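Uncharacterized protein (Methanothermobacter thermautotrophicus, PDB 1IHN) is of unknown function but belongs to the DUF498/DUF598 family and adopts an alpha/beta fold with a mixed central sheet. Local coordinates at residues 5-10 and 86-91; 12-17 and 23-28; 93-98 and 105-110. All blocks are in the same frame, centred on the assembly; numbering follows the deposited sequence.

Interaction 1 is covalent and only partly buried: a disulfide ties strand 4-8 of the three-stranded antiparallel sheet to the start of helix 88-100. Interactions 2 and 3 are buried and rest on apolar packing, the first joining strand 11-14 of the same small sheet to strand 23-25 of the five-stranded sheet, the second laying helix 88-100 on strand 105-109 of that larger sheet. Interactions 1 and 3 share the helix, interactions 1 and 2 neighbouring strands of the small sheet, interactions 2 and 3 neighbouring strands of the large one. Tyr14 and Tyr95 join interactions 2 and 3 through their hydroxyls, and Thr88 reaches the carbonyl oxygen of His110.

Interaction 1: 5-10 and 86-91; sequences SDCRFG and LPTCEA
A disulfide between Cys7 and Cys89 makes this contact, bonding strand 4-8, at the outside of the three-stranded antiparallel sheet, to the first turn of helix 88-100, far along the chain. The two sulfurs, Cys7 SG and Cys89 SG, are 2.0 Å apart, and the torsion about their bond, -90°, is close to the relaxed value for a disulfide. Cys7 directs its CB at the helix and holds SG anti to the backbone N (chi1 -177°), which carries the sulfur out from the strand to the helical cysteine. The remaining packing is slight: Cys7 SG lies 3.9 Å from Thr88 CG2, and no hydrogen bond crosses between 5-10 and 86-91. The neighbouring Asp6 and Arg8 turn away from the helix and pair with each other in a salt bridge whose hydrogen bond, from Arg8 NH2 to Asp6 OD2 at 3.1 Å, is weak. Pro87 occupies the N-cap position, and its O accepts from the N atoms of both Glu90 and Ala91. Cys7 also touches Ile92 one turn along the helix, while Thr88 packs on Val12 of strand 11-14 and hydrogen-bonds through OG1 to the carbonyl oxygen of His110, just beyond strand 105-109.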
loop_
_atom_site.group_PDB
_atom_site.type_symbol
_atom_site.label_atom_id
_atom_site.label_comp_id
_atom_site.label_asym_id
_atom_site.label_seq_id
_atom_site.Cartn_x
_atom_site.Cartn_y
_atom_site.Cartn_z
ATOM N N SER A 5 1.814 0.437 13.268
ATOM C CA SER A 5 2.611 0.357 14.488
ATOM C C SER A 5 3.600 -0.798 14.463
ATOM O O SER A 5 4.207 -1.129 15.479
ATOM C CB SER A 5 1.694 0.227 15.708
ATOM O OG SER A 5 0.825 -0.884 15.576
ATOM N N ASP A 6 3.763 -1.412 13.299
ATOM C CA ASP A 6 4.695 -2.518 13.171
ATOM C C ASP A 6 4.879 -2.973 11.732
ATOM O O ASP A 6 3.921 -3.078 10.962
ATOM C CB ASP A 6 4.239 -3.703 14.024
ATOM C CG ASP A 6 5.235 -4.844 14.004
ATOM O OD1 ASP A 6 4.936 -5.891 13.388
ATOM O OD2 ASP A 6 6.326 -4.684 14.596
ATOM N N CYS A 7 6.133 -3.232 11.381
ATOM C CA CYS A 7 6.492 -3.692 10.051
ATOM C C CYS A 7 7.573 -4.747 10.203
ATOM O O CYS A 7 8.496 -4.593 11.002
ATOM C CB CYS A 7 7.019 -2.531 9.201
ATOM S SG CYS A 7 7.434 -2.977 7.478
ATOM N N ARG A 8 7.437 -5.823 9.442
ATOM C CA ARG A 8 8.389 -6.929 9.452
ATOM C C ARG A 8 8.019 -7.802 8.264
ATOM O O ARG A 8 6.914 -7.680 7.734
ATOM C CB ARG A 8 8.275 -7.725 10.751
ATOM C CG ARG A 8 6.886 -8.270 11.022
ATOM C CD ARG A 8 6.810 -8.902 12.400
ATOM N NE ARG A 8 7.191 -7.961 13.450
ATOM C CZ ARG A 8 7.125 -8.229 14.751
ATOM N NH1 ARG A 8 6.693 -9.411 15.167
ATOM N NH2 ARG A 8 7.491 -7.315 15.639
ATOM N N PHE A 9 8.924 -8.676 7.835
ATOM C CA PHE A 9 8.612 -9.523 6.694
ATOM C C PHE A 9 7.311 -10.265 6.944
ATOM O O PHE A 9 7.090 -10.791 8.031
ATOM C CB PHE A 9 9.713 -10.550 6.426
ATOM C CG PHE A 9 9.496 -11.337 5.163
ATOM C CD1 PHE A 9 9.877 -10.816 3.928
ATOM C CD2 PHE A 9 8.866 -12.576 5.199
ATOM C CE1 PHE A 9 9.635 -11.520 2.745
ATOM C CE2 PHE A 9 8.618 -13.287 4.026
ATOM C CZ PHE A 9 9.002 -12.759 2.796
ATOM N N GLY A 10 6.451 -10.290 5.931
ATOM C CA GLY A 10 5.186 -10.992 6.040
ATOM C C GLY A 10 4.143 -10.402 6.967
ATOM O O GLY A 10 3.076 -10.997 7.133
ATOM N N LEU A 86 7.944 3.019 -2.045
ATOM C CA LEU A 86 9.029 2.874 -1.084
ATOM C C LEU A 86 9.018 1.480 -0.476
ATOM O O LEU A 86 7.986 0.805 -0.473
ATOM C CB LEU A 86 8.866 3.894 0.052
ATOM C CG LEU A 86 8.979 5.381 -0.285
ATOM C CD1 LEU A 86 8.475 6.214 0.877
ATOM C CD2 LEU A 86 10.431 5.721 -0.603
ATOM N N PRO A 87 10.176 1.018 0.026
ATOM C CA PRO A 87 10.197 -0.311 0.634
ATOM C C PRO A 87 9.134 -0.216 1.723
ATOM O O PRO A 87 8.991 0.832 2.352
ATOM C CB PRO A 87 11.612 -0.406 1.196
ATOM C CG PRO A 87 12.410 0.394 0.212
ATOM C CD PRO A 87 11.528 1.607 -0.008
ATOM N N THR A 88 8.393 -1.293 1.940
ATOM C CA THR A 88 7.306 -1.291 2.911
ATOM C C THR A 88 7.583 -0.675 4.280
ATOM O O THR A 88 6.836 0.197 4.725
ATOM C CB THR A 88 6.742 -2.713 3.092
ATOM O OG1 THR A 88 6.285 -3.193 1.823
ATOM C CG2 THR A 88 5.566 -2.715 4.050
ATOM N N CYS A 89 8.640 -1.105 4.958
ATOM C CA CYS A 89 8.907 -0.546 6.275
ATOM C C CYS A 89 9.228 0.951 6.232
ATOM O O CYS A 89 9.120 1.643 7.243
ATOM C CB CYS A 89 10.004 -1.347 6.982
ATOM S SG CYS A 89 9.474 -3.042 7.433
ATOM N N GLU A 90 9.611 1.453 5.062
ATOM C CA GLU A 90 9.878 2.884 4.901
ATOM C C GLU A 90 8.565 3.547 4.483
ATOM O O GLU A 90 8.317 4.718 4.765
ATOM C CB GLU A 90 10.933 3.128 3.817
ATOM C CG GLU A 90 12.369 3.000 4.299
ATOM C CD GLU A 90 13.382 3.087 3.167
ATOM O OE1 GLU A 90 13.329 4.058 2.376
ATOM O OE2 GLU A 90 14.240 2.181 3.076
ATOM N N ALA A 91 7.720 2.777 3.812
ATOM C CA ALA A 91 6.436 3.278 3.346
ATOM C C ALA A 91 5.478 3.581 4.490
ATOM O O ALA A 91 4.770 4.589 4.454
ATOM C CB ALA A 91 5.800 2.275 2.382
#

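Interaction 2: 12-17 and 23-28; sequences VTYRGR and IVVHVD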
loop_
_atom_site.group_PDB
_atom_site.type_symbol
_atom_site.label_atom_id
_atom_site.label_comp_id
_atom_site.label_asym_id
_atom_site.label_seq_id
_atom_site.Cartn_x
_atom_site.Cartn_y
_atom_site.Cartn_z
ATOM N N VAL A 12 2.407 -6.499 8.850
ATOM C CA VAL A 12 2.331 -5.087 9.206
ATOM C C VAL A 12 1.148 -4.939 10.151
ATOM O O VAL A 12 0.208 -5.737 10.106
ATOM C CB VAL A 12 2.111 -4.164 7.975
ATOM C CG1 VAL A 12 3.364 -4.122 7.126
ATOM C CG2 VAL A 12 0.922 -4.647 7.155
ATOM N N THR A 13 1.205 -3.936 11.019
ATOM C CA THR A 13 0.127 -3.692 11.963
ATOM C C THR A 13 -0.437 -2.297 11.727
ATOM O O THR A 13 0.287 -1.307 11.754
ATOM C CB THR A 13 0.618 -3.809 13.420
ATOM O OG1 THR A 13 1.070 -5.145 13.667
ATOM C CG2 THR A 13 -0.503 -3.469 14.393
ATOM N N TYR A 14 -1.740 -2.230 11.485
ATOM C CA TYR A 14 -2.401 -0.964 11.231
ATOM C C TYR A 14 -3.618 -0.846 12.135
ATOM O O TYR A 14 -4.476 -1.726 12.150
ATOM C CB TYR A 14 -2.836 -0.889 9.766
ATOM C CG TYR A 14 -3.540 0.398 9.413
ATOM C CD1 TYR A 14 -2.837 1.602 9.324
ATOM C CD2 TYR A 14 -4.912 0.418 9.176
ATOM C CE1 TYR A 14 -3.480 2.791 9.005
ATOM C CE2 TYR A 14 -5.569 1.608 8.850
ATOM C CZ TYR A 14 -4.850 2.789 8.768
ATOM O OH TYR A 14 -5.490 3.965 8.437
ATOM N N ARG A 15 -3.681 0.245 12.886
ATOM C CA ARG A 15 -4.782 0.492 13.809
ATOM C C ARG A 15 -4.983 -0.655 14.793
ATOM O O ARG A 15 -6.109 -1.066 15.072
ATOM C CB ARG A 15 -6.072 0.769 13.035
ATOM C CG ARG A 15 -5.986 2.020 12.174
ATOM C CD ARG A 15 -7.316 2.342 11.508
ATOM N NE ARG A 15 -8.301 2.835 12.462
ATOM C CZ ARG A 15 -9.545 3.175 12.147
ATOM N NH1 ARG A 15 -9.974 3.077 10.894
ATOM N NH2 ARG A 15 -10.361 3.626 13.088
ATOM N N GLY A 16 -3.873 -1.173 15.305
ATOM C CA GLY A 16 -3.930 -2.242 16.286
ATOM C C GLY A 16 -4.157 -3.640 15.760
ATOM O O GLY A 16 -4.189 -4.595 16.536
ATOM N N ARG A 17 -4.319 -3.782 14.450
ATOM C CA ARG A 17 -4.538 -5.105 13.895
ATOM C C ARG A 17 -3.426 -5.523 12.957
ATOM O O ARG A 17 -2.983 -4.748 12.105
ATOM C CB ARG A 17 -5.876 -5.172 13.167
ATOM C CG ARG A 17 -6.083 -6.484 12.421
ATOM C CD ARG A 17 -7.473 -6.569 11.828
ATOM N NE ARG A 17 -7.599 -7.675 10.886
ATOM C CZ ARG A 17 -8.703 -7.933 10.195
ATOM N NH1 ARG A 17 -9.773 -7.162 10.350
ATOM N NH2 ARG A 17 -8.736 -8.955 9.346
ATOM N N ILE A 23 -2.348 -5.542 1.773
ATOM C CA ILE A 23 -3.556 -4.775 2.033
ATOM C C ILE A 23 -3.591 -3.411 1.377
ATOM O O ILE A 23 -2.568 -2.865 0.952
ATOM C CB ILE A 23 -3.774 -4.545 3.553
ATOM C CG1 ILE A 23 -2.594 -3.759 4.135
ATOM C CG2 ILE A 23 -3.928 -5.887 4.276
ATOM C CD1 ILE A 23 -2.789 -3.301 5.581
ATOM N N VAL A 24 -4.801 -2.876 1.314
ATOM C CA VAL A 24 -5.062 -1.557 0.771
ATOM C C VAL A 24 -5.620 -0.732 1.935
ATOM O O VAL A 24 -6.609 -1.125 2.564
ATOM C CB VAL A 24 -6.136 -1.600 -0.338
ATOM C CG1 VAL A 24 -6.486 -0.179 -0.782
ATOM C CG2 VAL A 24 -5.641 -2.429 -1.519
ATOM N N VAL A 25 -4.972 0.388 2.239
ATOM C CA VAL A 25 -5.449 1.266 3.297
ATOM C C VAL A 25 -6.157 2.445 2.617
ATOM O O VAL A 25 -5.549 3.212 1.867
ATOM C CB VAL A 25 -4.285 1.770 4.183
ATOM C CG1 VAL A 25 -4.814 2.702 5.262
ATOM C CG2 VAL A 25 -3.588 0.586 4.837
ATOM N N HIS A 26 -7.455 2.559 2.872
ATOM C CA HIS A 26 -8.280 3.607 2.289
ATOM C C HIS A 26 -8.162 4.937 3.043
ATOM O O HIS A 26 -7.739 4.978 4.198
ATOM C CB HIS A 26 -9.729 3.116 2.254
ATOM C CG HIS A 26 -9.910 1.868 1.444
ATOM N ND1 HIS A 26 -10.184 1.889 0.093
ATOM C CD2 HIS A 26 -9.762 0.561 1.774
ATOM C CE1 HIS A 26 -10.193 0.654 -0.374
ATOM N NE2 HIS A 26 -9.938 -0.172 0.625
ATOM N N VAL A 27 -8.534 6.022 2.375
ATOM C CA VAL A 27 -8.459 7.357 2.958
ATOM C C VAL A 27 -9.136 7.474 4.320
ATOM O O VAL A 27 -8.643 8.172 5.203
ATOM C CB VAL A 27 -9.074 8.399 1.998
ATOM C CG1 VAL A 27 -9.258 9.735 2.706
ATOM C CG2 VAL A 27 -8.169 8.571 0.784
ATOM N N ASP A 28 -10.257 6.783 4.494
ATOM C CA ASP A 28 -10.999 6.834 5.750
ATOM C C ASP A 28 -10.500 5.891 6.854
ATOM O O ASP A 28 -11.106 5.812 7.924
ATOM C CB ASP A 28 -12.479 6.548 5.480
ATOM C CG ASP A 28 -12.700 5.198 4.826
ATOM O OD1 ASP A 28 -11.734 4.407 4.742
ATOM O OD2 ASP A 28 -13.843 4.926 4.402
#
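The Tyr14 ring carries the CG methylene of its neighbour Arg15 on one face, 3.4 Å above the plane and offset toward the rim, while Val25 reaches the phenol end obliquely. Val25 CG1 is the methyl that touches, 3.5 Å from Tyr14 CZ and equally close to the hydroxyl oxygen, the two side chains approaching from opposite directions. A chi1 of 180° swings the ring away from the backbone N, and the tyrosine extends from strand 11-14 toward strand 23-25. Its buried hydroxyl is hydrogen-bonded to that of Tyr95 on helix 88-100, and its ring also meets that of Phe4 with the planes inclined. Replacing Tyr14 by an alanine would probably leave the Tyr95 hydroxyl without this partner and open a gap beside Val25. Two residues earlier in each strand, Val12 CG2 meets Ile23 CD1 at 4.2 Å, a second apolar pair. The touching parts, 12-15 and 23-28, run 21° apart, but with Tyr14 CA 8.8 Å from Val25 CA and no hydrogen bond between them: this is face-to-face packing of two sheets, the three-stranded antiparallel one and the mixed five-stranded one. Strand 11-14 ends in a type I' turn from Tyr14 to Arg17, the tight two-residue connection of a beta hairpin, closed by hydrogen bonds between Tyr14 N and Arg17 O and between Arg17 N and Tyr14 O. At this exposed end Arg15 bends at chi3 (72°) and hydrogen-bonds through NH1 to the carbonyl oxygen of Gly29, whereas its charged end stands well apart from the Asp28 carboxylate, whose OD1 accepts from Ser30 N.

Interaction 3: 93-98 and 105-110; sequences KRYNEE and VAAIIH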
loop_
_atom_site.group_PDB
_atom_site.type_symbol
_atom_site.label_atom_id
_atom_site.label_comp_id
_atom_site.label_asym_id
_atom_site.label_seq_id
_atom_site.Cartn_x
_atom_site.Cartn_y
_atom_site.Cartn_z
ATOM N N LYS A 93 6.239 4.423 7.523
ATOM C CA LYS A 93 6.708 5.575 8.278
ATOM C C LYS A 93 6.201 6.829 7.586
ATOM O O LYS A 93 5.707 7.752 8.233
ATOM C CB LYS A 93 8.240 5.616 8.324
ATOM C CG LYS A 93 8.885 4.542 9.184
ATOM C CD LYS A 93 10.390 4.765 9.272
ATOM C CE LYS A 93 11.080 3.655 10.057
ATOM N NZ LYS A 93 12.561 3.852 10.114
ATOM N N ARG A 94 6.337 6.845 6.262
ATOM C CA ARG A 94 5.910 7.971 5.444
ATOM C C ARG A 94 4.400 8.158 5.544
ATOM O O ARG A 94 3.905 9.287 5.559
ATOM C CB ARG A 94 6.310 7.735 3.984
ATOM C CG ARG A 94 5.951 8.872 3.036
ATOM C CD ARG A 94 6.751 10.136 3.346
ATOM N NE ARG A 94 8.173 9.962 3.063
ATOM C CZ ARG A 94 8.717 10.067 1.854
ATOM N NH1 ARG A 94 7.962 10.356 0.801
ATOM N NH2 ARG A 94 10.018 9.869 1.696
ATOM N N TYR A 95 3.674 7.044 5.599
ATOM C CA TYR A 95 2.223 7.083 5.714
ATOM C C TYR A 95 1.847 7.711 7.049
ATOM O O TYR A 95 0.989 8.600 7.110
ATOM C CB TYR A 95 1.627 5.671 5.650
ATOM C CG TYR A 95 0.148 5.638 5.979
ATOM C CD1 TYR A 95 -0.819 5.769 4.983
ATOM C CD2 TYR A 95 -0.283 5.528 7.302
ATOM C CE1 TYR A 95 -2.183 5.793 5.301
ATOM C CE2 TYR A 95 -1.635 5.553 7.630
ATOM C CZ TYR A 95 -2.578 5.688 6.631
ATOM O OH TYR A 95 -3.910 5.737 6.978
ATOM N N ASN A 96 2.480 7.236 8.121
ATOM C CA ASN A 96 2.195 7.762 9.450
ATOM C C ASN A 96 2.475 9.254 9.470
ATOM O O ASN A 96 1.750 10.021 10.103
ATOM C CB ASN A 96 3.029 7.044 10.523
ATOM C CG ASN A 96 2.516 5.636 10.828
ATOM O OD1 ASN A 96 1.344 5.316 10.587
ATOM N ND2 ASN A 96 3.387 4.797 11.378
ATOM N N GLU A 97 3.521 9.662 8.756
ATOM C CA GLU A 97 3.896 11.069 8.670
ATOM C C GLU A 97 2.758 11.920 8.139
ATOM O O GLU A 97 2.297 12.845 8.801
ATOM C CB GLU A 97 5.092 11.247 7.737
ATOM C CG GLU A 97 6.440 11.290 8.412
ATOM C CD GLU A 97 7.556 11.467 7.405
ATOM O OE1 GLU A 97 7.469 12.408 6.588
ATOM O OE2 GLU A 97 8.515 10.668 7.428
ATOM N N GLU A 98 2.323 11.603 6.925
ATOM C CA GLU A 98 1.250 12.338 6.270
ATOM C C GLU A 98 -0.086 12.220 6.994
ATOM O O GLU A 98 -0.807 13.207 7.138
ATOM C CB GLU A 98 1.129 11.867 4.821
ATOM C CG GLU A 98 2.283 12.335 3.950
ATOM C CD GLU A 98 2.468 11.493 2.706
ATOM O OE1 GLU A 98 1.453 11.082 2.107
ATOM O OE2 GLU A 98 3.632 11.251 2.318
ATOM N N VAL A 105 -4.472 10.413 3.010
ATOM C CA VAL A 105 -3.524 9.436 2.492
ATOM C C VAL A 105 -4.127 8.044 2.359
ATOM O O VAL A 105 -4.965 7.634 3.157
ATOM C CB VAL A 105 -2.279 9.333 3.403
ATOM C CG1 VAL A 105 -1.175 8.549 2.698
ATOM C CG2 VAL A 105 -1.800 10.717 3.784
ATOM N N ALA A 106 -3.682 7.327 1.335
ATOM C CA ALA A 106 -4.127 5.971 1.073
ATOM C C ALA A 106 -2.872 5.182 0.724
ATOM O O ALA A 106 -1.870 5.757 0.297
ATOM C CB ALA A 106 -5.107 5.952 -0.086
ATOM N N ALA A 107 -2.919 3.869 0.903
ATOM C CA ALA A 107 -1.755 3.056 0.598
ATOM C C ALA A 107 -2.076 1.630 0.192
ATOM O O ALA A 107 -3.154 1.108 0.473
ATOM C CB ALA A 107 -0.804 3.043 1.801
ATOM N N ILE A 108 -1.123 1.024 -0.503
ATOM C CA ILE A 108 -1.212 -0.362 -0.922
ATOM C C ILE A 108 0.117 -0.901 -0.417
ATOM O O ILE A 108 1.181 -0.444 -0.833
ATOM C CB ILE A 108 -1.291 -0.521 -2.458
ATOM C CG1 ILE A 108 -2.558 0.155 -2.991
ATOM C CG2 ILE A 108 -1.274 -2.000 -2.813
ATOM C CD1 ILE A 108 -2.804 -0.043 -4.479
ATOM N N ILE A 109 0.041 -1.856 0.501
ATOM C CA ILE A 109 1.220 -2.437 1.113
ATOM C C ILE A 109 1.464 -3.888 0.732
ATOM O O ILE A 109 0.556 -4.717 0.782
ATOM C CB ILE A 109 1.113 -2.376 2.653
ATOM C CG1 ILE A 109 0.877 -0.930 3.110
ATOM C CG2 ILE A 109 2.356 -2.994 3.286
ATOM C CD1 ILE A 109 2.049 0.006 2.889
ATOM N N HIS A 110 2.707 -4.181 0.361
ATOM C CA HIS A 110 3.127 -5.535 0.010
ATOM C C HIS A 110 3.955 -5.989 1.213
ATOM O O HIS A 110 4.971 -5.369 1.539
ATOM C CB HIS A 110 3.980 -5.502 -1.262
ATOM C CG HIS A 110 4.448 -6.848 -1.723
ATOM N ND1 HIS A 110 3.595 -7.915 -1.899
ATOM C CD2 HIS A 110 5.677 -7.282 -2.092
ATOM C CE1 HIS A 110 4.277 -8.949 -2.361
ATOM N NE2 HIS A 110 5.542 -8.592 -2.487
HETATM O O HOH W 1 -5.861 6.748 5.415
#
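Val105 is packed tightly against helix 88-100 by both of its methyls. CG2 presses on Glu98 CB at 3.3 Å, the closest approach of this contact, with the two side chains roughly perpendicular; CG1 lies 3.6 Å from Tyr95 CD1, meeting the ring obliquely. Tyr95 and Val105 lie alongside, pointing opposite ways, the tyrosine leaving the helix on the side away from its own backbone N (chi1 171°) and running on toward the small antiparallel sheet. A water bridges the two segments, 2.7 Å from Tyr95 OH and donating to Val105 O at 2.6 Å. The hydroxyl has Tyr14 as its main partner, while the Tyr95 ring meets that of Phe4 edge-to-face. Besides its CB, Glu98 brings OE1 to within 3.7 Å of both Val105 methyls, and this oxygen is hydrogen-bonded to Ser64 OG. Packing is looser further along the strand, where Ala107 CB stays 4.2 Å from Tyr95 CD1. Lys93 and Glu97, by contrast, belong to the exposed side of the helix. Helix and strand run antiparallel, at 165° with axes 8.9 Å apart, and the strand lies inside the sheet between 23-25 and 64-68, an arrangement characteristic of a layered alpha/beta fold in which a helix packs along the face of a mixed sheet.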